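Local coordinates for StAR-related lipid transfer protein 5 (PDB 2R55) that probably binds and transports cholesterol or other lipids inside the cell, holding them within a START domain, at residues Ala43-Cys48 / Ser55-Pro60; Asn67-Glu72 / Phe210-Met215. All coordinates share one frame; numbering follows the deposited sequence.

Contact 1: Ala43-Cys48 / Ser55-Pro60; sequences AGWKIC and SVSWRP
R59 lays its guanidinium flat over the indole of W45, the two planes only 15° apart. The cation-pi stack is off-centre, with CZ of R59 4.6 Å from the centroid of the W45 six-membered ring. The methylene before it sits more squarely: CD of R59 stands over the same ring in a CH-pi contact, 3.8 Å from its centroid. R59 reaches obliquely across the indole, its chain extended from CG to NE (chi2 -167°). Its guanidinium is held in turn at the edge, where O of A43 lies in the guanidinium plane and accepts a bent bond from NH1 of R59 at 3.1 Å. Replacing W45 with an alanine would probably strip the arginine of the face on which it rests, leaving its guanidinium freer to swing on its own chain and the bond to A43 less well fixed. Across the hairpin, the other indole is met differently. C48 brings SG to the edge of W58, 3.5 Å from CD1, a sulfur-aromatic contact, while CB of K46 lies over the rim of one face. The backbones pair alongside: N of K46 bonds to O of W58, N of W58 answers to O of K46, and N of C48 reaches O of V56. These ties make an antiparallel hairpin at one end of the START sheet. Strand 67-75 flanks 54-60 as its next neighbour, with W45 packing on L68 and R70 while its NE1 bonds back to O of D41, and V56 touches T216 of helix 204-227.

Contact 2: Asn67-Glu72 / Phe210-Met215; sequences NLYRGE and FFPRSM
Y69 and F211 bring strand 67-75 and helix 204-227 together in the helix-grip arrangement of the START domain, where a curved sheet wraps against the long C-terminal helix. No hydrogen bond spans this buried contact; apolar groups carry it. CB of F211 stands over one face of the Y69 phenol, 3.6 Å from the ring centroid, in a CH-pi contact. The two rings themselves meet obliquely, their planes at 31°, and form no regular stack. Beside F211, the proline ring of P212 comes in with CD 3.6 Å from CE2 of Y69, so two successive helix residues share the tyrosine ring. The kink in the helix falls here too, where the proline nitrogen has no hydrogen to give to the turn before. One turn on in the helix, the methyl of M215 meets CB of Y69 at 3.9 Å and also comes close to the backbone of G71, where there is probably no room for a side chain beside the methionine sulfur.

A second layer positions these groups. F210 covers the centre of one face of the F211 ring with its own CD2, and F211 also touches T196 of strand 188-197. Within the sheet, Y69 pairs through its backbone with F194 of strand 188-197, and its side chain packs on W58 of strand 54-60. M215 leaves the helix with CG anti to the backbone N (chi1 -173°), then bends at chi2 and chi3, which brings its CE to 3.6 Å from N of G71.

In the fold
Along the chain the two contacts come in succession, with centres about 9 Å apart. Strands 54-60 and 67-75, one from each contact, are neighbours in a single sheet: N of L68 probably bonds to O of R59, and N of R70 to O of S57. Contact 1 lies at the surface, in the hairpin of strands 46-49 and 54-60; contact 2 is buried and draws in helix 204-227 from the far end of the sequence. V56 bridges the two, packing CG1 on CG of M215. The sheet thus continues from its exposed hairpin to the helix-covered interior of the presumed lipid carrier.

Contact 1: Ala43-Cys48 / Ser55-Pro60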
ATOM      1  N   ALA A  43      14.875  10.415  -8.763  1.00 64.87           N
ATOM      2  CA  ALA A  43      14.820  11.858  -8.552  1.00 65.42           C
ATOM      3  C   ALA A  43      13.667  12.254  -7.650  1.00 65.71           C
ATOM      4  O   ALA A  43      12.725  11.473  -7.430  1.00 65.45           O
ATOM      5  CB  ALA A  43      14.725  12.590  -9.881  1.00 65.35           C
ATOM      6  N   GLY A  44      13.746  13.479  -7.135  1.00 66.21           N
ATOM      7  CA  GLY A  44      12.735  13.997  -6.234  1.00 66.94           C
ATOM      8  C   GLY A  44      12.905  13.441  -4.835  1.00 67.65           C
ATOM      9  O   GLY A  44      12.849  14.196  -3.883  1.00 68.19           O
ATOM     10  N   TRP A  45      13.137  12.130  -4.720  1.00 68.04           N
ATOM     11  CA  TRP A  45      13.191  11.421  -3.434  1.00 68.85           C
ATOM     12  C   TRP A  45      14.098  12.038  -2.354  1.00 69.65           C
ATOM     13  O   TRP A  45      15.328  11.998  -2.489  1.00 69.55           O
ATOM     14  CB  TRP A  45      13.612   9.956  -3.635  1.00 68.44           C
ATOM     15  CG  TRP A  45      12.719   9.156  -4.520  1.00 67.78           C
ATOM     16  CD1 TRP A  45      13.069   8.547  -5.680  1.00 68.28           C
ATOM     17  CD2 TRP A  45      11.328   8.865  -4.317  1.00 67.65           C
ATOM     18  NE1 TRP A  45      11.987   7.889  -6.221  1.00 69.24           N
ATOM     19  CE2 TRP A  45      10.904   8.075  -5.405  1.00 66.97           C
ATOM     20  CE3 TRP A  45      10.400   9.185  -3.312  1.00 67.15           C
ATOM     21  CZ2 TRP A  45       9.604   7.603  -5.523  1.00 67.86           C
ATOM     22  CZ3 TRP A  45       9.102   8.725  -3.437  1.00 67.62           C
ATOM     23  CH2 TRP A  45       8.713   7.939  -4.529  1.00 68.57           C
ATOM     24  N   LYS A  46      13.490  12.569  -1.282  1.00 70.27           N
ATOM     25  CA  LYS A  46      14.246  13.111  -0.139  1.00 71.09           C
ATOM     26  C   LYS A  46      14.056  12.199   1.059  1.00 71.61           C
ATOM     27  O   LYS A  46      12.925  11.901   1.439  1.00 72.13           O
ATOM     28  CB  LYS A  46      13.807  14.539   0.232  1.00 71.03           C
ATOM     29  CG  LYS A  46      13.442  15.477  -0.938  1.00 71.91           C
ATOM     30  CD  LYS A  46      14.594  16.391  -1.324  1.00 73.35           C
ATOM     31  CE  LYS A  46      15.388  15.854  -2.528  1.00 74.65           C
ATOM     32  NZ  LYS A  46      14.879  16.382  -3.839  1.00 75.32           N
ATOM     33  N   ILE A  47      15.159  11.767   1.662  1.00 72.11           N
ATOM     34  CA  ILE A  47      15.129  10.774   2.742  1.00 72.65           C
ATOM     35  C   ILE A  47      14.470  11.279   4.046  1.00 73.20           C
ATOM     36  O   ILE A  47      14.717  12.414   4.475  1.00 73.25           O
ATOM     37  CB  ILE A  47      16.566  10.231   3.019  1.00 72.51           C
ATOM     38  CG1 ILE A  47      16.524   8.839   3.656  1.00 72.38           C
ATOM     39  CG2 ILE A  47      17.390  11.214   3.850  1.00 72.61           C
ATOM     40  CD1 ILE A  47      16.576   7.700   2.636  1.00 71.40           C
ATOM     41  N   CYS A  48      13.628  10.445   4.660  1.00 73.80           N
ATOM     42  CA  CYS A  48      13.050  10.761   5.975  1.00 74.41           C
ATOM     43  C   CYS A  48      13.961  10.200   7.055  1.00 74.77           C
ATOM     44  O   CYS A  48      14.583  10.932   7.827  1.00 74.79           O
ATOM     45  CB  CYS A  48      11.676  10.113   6.185  1.00 74.39           C
ATOM     46  SG  CYS A  48      10.395  10.358   4.967  1.00 75.40           S
ATOM     47  N   SER A  55      14.151   1.718   5.033  1.00 68.99           N
ATOM     48  CA  SER A  55      14.552   3.042   4.583  1.00 68.02           C
ATOM     49  C   SER A  55      13.336   3.707   3.948  1.00 67.34           C
ATOM     50  O   SER A  55      12.704   3.156   3.031  1.00 66.88           O
ATOM     51  CB  SER A  55      15.641   2.927   3.538  1.00 68.02           C
ATOM     52  OG  SER A  55      15.136   2.220   2.425  1.00 68.24           O
ATOM     53  N   VAL A  56      12.984   4.882   4.439  1.00 66.44           N
ATOM     54  CA  VAL A  56      11.846   5.556   3.868  1.00 65.87           C
ATOM     55  C   VAL A  56      12.235   6.945   3.388  1.00 65.68           C
ATOM     56  O   VAL A  56      13.036   7.639   4.017  1.00 65.34           O
ATOM     57  CB  VAL A  56      10.589   5.543   4.814  1.00 66.01           C
ATOM     58  CG1 VAL A  56      10.491   4.220   5.587  1.00 65.09           C
ATOM     59  CG2 VAL A  56      10.606   6.695   5.770  1.00 65.79           C
ATOM     60  N   SER A  57      11.688   7.318   2.238  1.00 65.64           N
ATOM     61  CA  SER A  57      11.872   8.646   1.692  1.00 65.96           C
ATOM     62  C   SER A  57      10.546   9.095   1.116  1.00 66.08           C
ATOM     63  O   SER A  57       9.606   8.299   1.039  1.00 66.72           O
ATOM     64  CB  SER A  57      12.955   8.634   0.615  1.00 66.35           C
ATOM     65  OG  SER A  57      12.805   7.521  -0.245  1.00 67.10           O
ATOM     66  N   TRP A  58      10.459  10.361   0.720  1.00 65.61           N
ATOM     67  CA  TRP A  58       9.213  10.919   0.253  1.00 65.82           C
ATOM     68  C   TRP A  58       9.493  11.826  -0.934  1.00 66.36           C
ATOM     69  O   TRP A  58      10.664  12.093  -1.261  1.00 66.95           O
ATOM     70  CB  TRP A  58       8.498  11.693   1.383  1.00 65.86           C
ATOM     71  CG  TRP A  58       9.251  12.918   1.786  1.00 66.11           C
ATOM     72  CD1 TRP A  58      10.308  12.981   2.650  1.00 66.49           C
ATOM     73  CD2 TRP A  58       9.048  14.249   1.299  1.00 66.31           C
ATOM     74  NE1 TRP A  58      10.776  14.270   2.734  1.00 66.79           N
ATOM     75  CE2 TRP A  58      10.021  15.071   1.916  1.00 66.67           C
ATOM     76  CE3 TRP A  58       8.136  14.831   0.407  1.00 66.28           C
ATOM     77  CZ2 TRP A  58      10.105  16.456   1.670  1.00 66.09           C
ATOM     78  CZ3 TRP A  58       8.225  16.214   0.158  1.00 66.50           C
ATOM     79  CH2 TRP A  58       9.202  17.003   0.792  1.00 65.85           C
ATOM     80  N   ARG A  59       8.417  12.268  -1.593  1.00 66.19           N
ATOM     81  CA  ARG A  59       8.468  13.380  -2.532  1.00 66.25           C
ATOM     82  C   ARG A  59       7.063  13.929  -2.769  1.00 65.99           C
ATOM     83  O   ARG A  59       6.089  13.226  -2.528  1.00 66.03           O
ATOM     84  CB  ARG A  59       9.137  12.976  -3.852  1.00 66.34           C
ATOM     85  CG  ARG A  59       8.222  12.314  -4.845  1.00 66.46           C
ATOM     86  CD  ARG A  59       9.025  11.684  -5.940  1.00 66.03           C
ATOM     87  NE  ARG A  59       8.159  11.188  -6.998  1.00 66.21           N
ATOM     88  CZ  ARG A  59       8.612  10.652  -8.126  1.00 65.28           C
ATOM     89  NH1 ARG A  59       9.922  10.554  -8.326  1.00 63.11           N
ATOM     90  NH2 ARG A  59       7.759  10.208  -9.039  1.00 64.38           N
ATOM     91  N   PRO A  60       6.957  15.178  -3.265  1.00 66.02           N
ATOM     92  CA  PRO A  60       5.618  15.695  -3.565  1.00 65.90           C
ATOM     93  C   PRO A  60       4.909  14.798  -4.584  1.00 65.56           C
ATOM     94  O   PRO A  60       5.497  14.427  -5.592  1.00 65.59           O
ATOM     95  CB  PRO A  60       5.894  17.073  -4.194  1.00 65.42           C
ATOM     96  CG  PRO A  60       7.267  17.427  -3.780  1.00 65.41           C
ATOM     97  CD  PRO A  60       8.017  16.148  -3.606  1.00 65.72           C
TER

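Contact 2: Asn67-Glu72 / Phe210-Met215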
ATOM      1  N   ASN A  67       1.981  14.099  -0.281  1.00 66.26           N
ATOM      2  CA  ASN A  67       3.222  13.439  -0.663  1.00 65.95           C
ATOM      3  C   ASN A  67       3.061  11.980  -1.081  1.00 66.04           C
ATOM      4  O   ASN A  67       2.034  11.354  -0.815  1.00 66.31           O
ATOM      5  CB  ASN A  67       4.230  13.529   0.481  1.00 65.87           C
ATOM      6  CG  ASN A  67       4.524  14.970   0.911  1.00 66.44           C
ATOM      7  OD1 ASN A  67       4.753  15.863   0.091  1.00 65.86           O
ATOM      8  ND2 ASN A  67       4.548  15.184   2.213  1.00 66.67           N
ATOM      9  N   LEU A  68       4.095  11.443  -1.724  1.00 65.54           N
ATOM     10  CA  LEU A  68       4.201  10.019  -1.999  1.00 64.93           C
ATOM     11  C   LEU A  68       5.366   9.490  -1.194  1.00 65.64           C
ATOM     12  O   LEU A  68       6.432  10.107  -1.176  1.00 65.43           O
ATOM     13  CB  LEU A  68       4.428   9.794  -3.501  1.00 64.43           C
ATOM     14  CG  LEU A  68       4.946   8.483  -4.099  1.00 64.01           C
ATOM     15  CD1 LEU A  68       3.969   7.327  -3.906  1.00 61.36           C
ATOM     16  CD2 LEU A  68       5.290   8.659  -5.604  1.00 64.70           C
ATOM     17  N   TYR A  69       5.167   8.338  -0.552  1.00 66.47           N
ATOM     18  CA  TYR A  69       6.152   7.729   0.347  1.00 67.33           C
ATOM     19  C   TYR A  69       6.673   6.409  -0.216  1.00 67.99           C
ATOM     20  O   TYR A  69       5.898   5.613  -0.767  1.00 69.18           O
ATOM     21  CB  TYR A  69       5.550   7.513   1.753  1.00 67.33           C
ATOM     22  CG  TYR A  69       5.352   8.805   2.504  1.00 67.14           C
ATOM     23  CD1 TYR A  69       4.147   9.509   2.423  1.00 67.74           C
ATOM     24  CD2 TYR A  69       6.380   9.346   3.273  1.00 67.19           C
ATOM     25  CE1 TYR A  69       3.972  10.729   3.097  1.00 67.33           C
ATOM     26  CE2 TYR A  69       6.218  10.560   3.956  1.00 67.73           C
ATOM     27  CZ  TYR A  69       5.014  11.242   3.860  1.00 67.30           C
ATOM     28  OH  TYR A  69       4.868  12.433   4.518  1.00 67.90           O
ATOM     29  N   ARG A  70       7.976   6.181  -0.060  1.00 67.32           N
ATOM     30  CA  ARG A  70       8.646   5.040  -0.633  1.00 66.44           C
ATOM     31  C   ARG A  70       9.407   4.288   0.455  1.00 65.99           C
ATOM     32  O   ARG A  70      10.295   4.847   1.116  1.00 65.38           O
ATOM     33  CB  ARG A  70       9.611   5.525  -1.710  1.00 67.10           C
ATOM     34  CG  ARG A  70      10.514   4.446  -2.352  1.00 67.83           C
ATOM     35  CD  ARG A  70      11.794   5.078  -2.845  1.00 69.03           C
ATOM     36  NE  ARG A  70      12.417   4.323  -3.923  1.00 70.80           N
ATOM     37  CZ  ARG A  70      13.190   3.254  -3.746  1.00 73.08           C
ATOM     38  NH1 ARG A  70      13.428   2.777  -2.520  1.00 74.20           N
ATOM     39  NH2 ARG A  70      13.709   2.641  -4.804  1.00 73.06           N
ATOM     40  N   GLY A  71       9.033   3.028   0.638  1.00 65.17           N
ATOM     41  CA  GLY A  71       9.705   2.140   1.571  1.00 65.04           C
ATOM     42  C   GLY A  71      10.538   1.119   0.815  1.00 64.83           C
ATOM     43  O   GLY A  71      10.086   0.553  -0.184  1.00 64.52           O
ATOM     44  N   GLU A  72      11.756   0.897   1.281  1.00 64.53           N
ATOM     45  CA  GLU A  72      12.595  -0.150   0.721  1.00 65.46           C
ATOM     46  C   GLU A  72      13.252  -0.963   1.838  1.00 65.60           C
ATOM     47  O   GLU A  72      13.711  -0.413   2.856  1.00 65.44           O
ATOM     48  CB  GLU A  72      13.626   0.432  -0.257  1.00 65.58           C
ATOM     49  CG  GLU A  72      14.728  -0.539  -0.704  1.00 67.52           C
ATOM     50  CD  GLU A  72      15.239  -0.280  -2.126  1.00 69.70           C
ATOM     51  OE1 GLU A  72      15.301   0.903  -2.563  1.00 69.81           O
ATOM     52  OE2 GLU A  72      15.576  -1.279  -2.808  1.00 69.40           O
ATOM     53  N   PHE A 210       3.015  11.145  10.745  1.00 67.70           N
ATOM     54  CA  PHE A 210       2.414   9.828  10.745  1.00 67.53           C
ATOM     55  C   PHE A 210       3.031   8.899   9.701  1.00 67.85           C
ATOM     56  O   PHE A 210       3.548   7.857  10.036  1.00 68.12           O
ATOM     57  CB  PHE A 210       0.890   9.952  10.566  1.00 67.04           C
ATOM     58  CG  PHE A 210       0.191   8.644  10.335  1.00 65.53           C
ATOM     59  CD1 PHE A 210      -0.058   7.774  11.390  1.00 63.96           C
ATOM     60  CD2 PHE A 210      -0.213   8.278   9.047  1.00 65.13           C
ATOM     61  CE1 PHE A 210      -0.700   6.551  11.167  1.00 64.27           C
ATOM     62  CE2 PHE A 210      -0.853   7.055   8.810  1.00 64.14           C
ATOM     63  CZ  PHE A 210      -1.098   6.197   9.866  1.00 64.31           C
ATOM     64  N   PHE A 211       2.976   9.293   8.440  1.00 68.53           N
ATOM     65  CA  PHE A 211       3.387   8.424   7.334  1.00 68.81           C
ATOM     66  C   PHE A 211       4.783   7.791   7.376  1.00 69.28           C
ATOM     67  O   PHE A 211       4.872   6.572   7.264  1.00 69.95           O
ATOM     68  CB  PHE A 211       3.111   9.087   5.994  1.00 68.03           C
ATOM     69  CG  PHE A 211       1.678   9.095   5.647  1.00 66.90           C
ATOM     70  CD1 PHE A 211       0.995   7.886   5.496  1.00 65.40           C
ATOM     71  CD2 PHE A 211       0.989  10.293   5.510  1.00 65.50           C
ATOM     72  CE1 PHE A 211      -0.346   7.868   5.196  1.00 65.82           C
ATOM     73  CE2 PHE A 211      -0.353  10.288   5.202  1.00 66.63           C
ATOM     74  CZ  PHE A 211      -1.030   9.067   5.050  1.00 66.32           C
ATOM     75  N   PRO A 212       5.859   8.596   7.542  1.00 69.41           N
ATOM     76  CA  PRO A 212       7.182   7.998   7.748  1.00 69.85           C
ATOM     77  C   PRO A 212       7.128   6.839   8.740  1.00 70.42           C
ATOM     78  O   PRO A 212       7.498   5.702   8.403  1.00 70.60           O
ATOM     79  CB  PRO A 212       7.994   9.140   8.354  1.00 69.69           C
ATOM     80  CG  PRO A 212       7.314  10.375   7.937  1.00 69.55           C
ATOM     81  CD  PRO A 212       5.914  10.066   7.539  1.00 69.14           C
ATOM     82  N   ARG A 213       6.631   7.139   9.938  1.00 70.93           N
ATOM     83  CA  ARG A 213       6.525   6.193  11.038  1.00 71.82           C
ATOM     84  C   ARG A 213       5.626   5.027  10.687  1.00 72.22           C
ATOM     85  O   ARG A 213       5.853   3.902  11.127  1.00 72.72           O
ATOM     86  CB  ARG A 213       5.967   6.892  12.276  1.00 71.90           C
ATOM     87  CG  ARG A 213       6.880   7.954  12.874  1.00 72.95           C
ATOM     88  CD  ARG A 213       6.894   7.885  14.432  1.00 73.53           C
ATOM     89  NE  ARG A 213       5.600   8.225  15.027  1.00 73.59           N
ATOM     90  CZ  ARG A 213       5.283   8.054  16.314  1.00 74.83           C
ATOM     91  NH1 ARG A 213       6.161   7.541  17.184  1.00 73.32           N
ATOM     92  NH2 ARG A 213       4.071   8.399  16.740  1.00 74.45           N
ATOM     93  N   SER A 214       4.607   5.306   9.884  1.00 72.64           N
ATOM     94  CA  SER A 214       3.648   4.298   9.467  1.00 73.09           C
ATOM     95  C   SER A 214       4.355   3.252   8.603  1.00 72.91           C
ATOM     96  O   SER A 214       4.120   2.055   8.756  1.00 72.96           O
ATOM     97  CB  SER A 214       2.491   4.962   8.705  1.00 73.48           C
ATOM     98  OG  SER A 214       1.384   4.090   8.544  1.00 74.36           O
ATOM     99  N   MET A 215       5.250   3.717   7.728  1.00 72.57           N
ATOM    100  CA  MET A 215       6.034   2.830   6.851  1.00 71.99           C
ATOM    101  C   MET A 215       7.055   1.944   7.587  1.00 71.22           C
ATOM    102  O   MET A 215       7.158   0.758   7.299  1.00 70.91           O
ATOM    103  CB  MET A 215       6.725   3.648   5.759  1.00 72.38           C
ATOM    104  CG  MET A 215       7.428   2.826   4.677  1.00 72.54           C
ATOM    105  SD  MET A 215       6.329   2.250   3.371  1.00 74.01           S
ATOM    106  CE  MET A 215       6.040   3.749   2.455  1.00 71.76           C
TER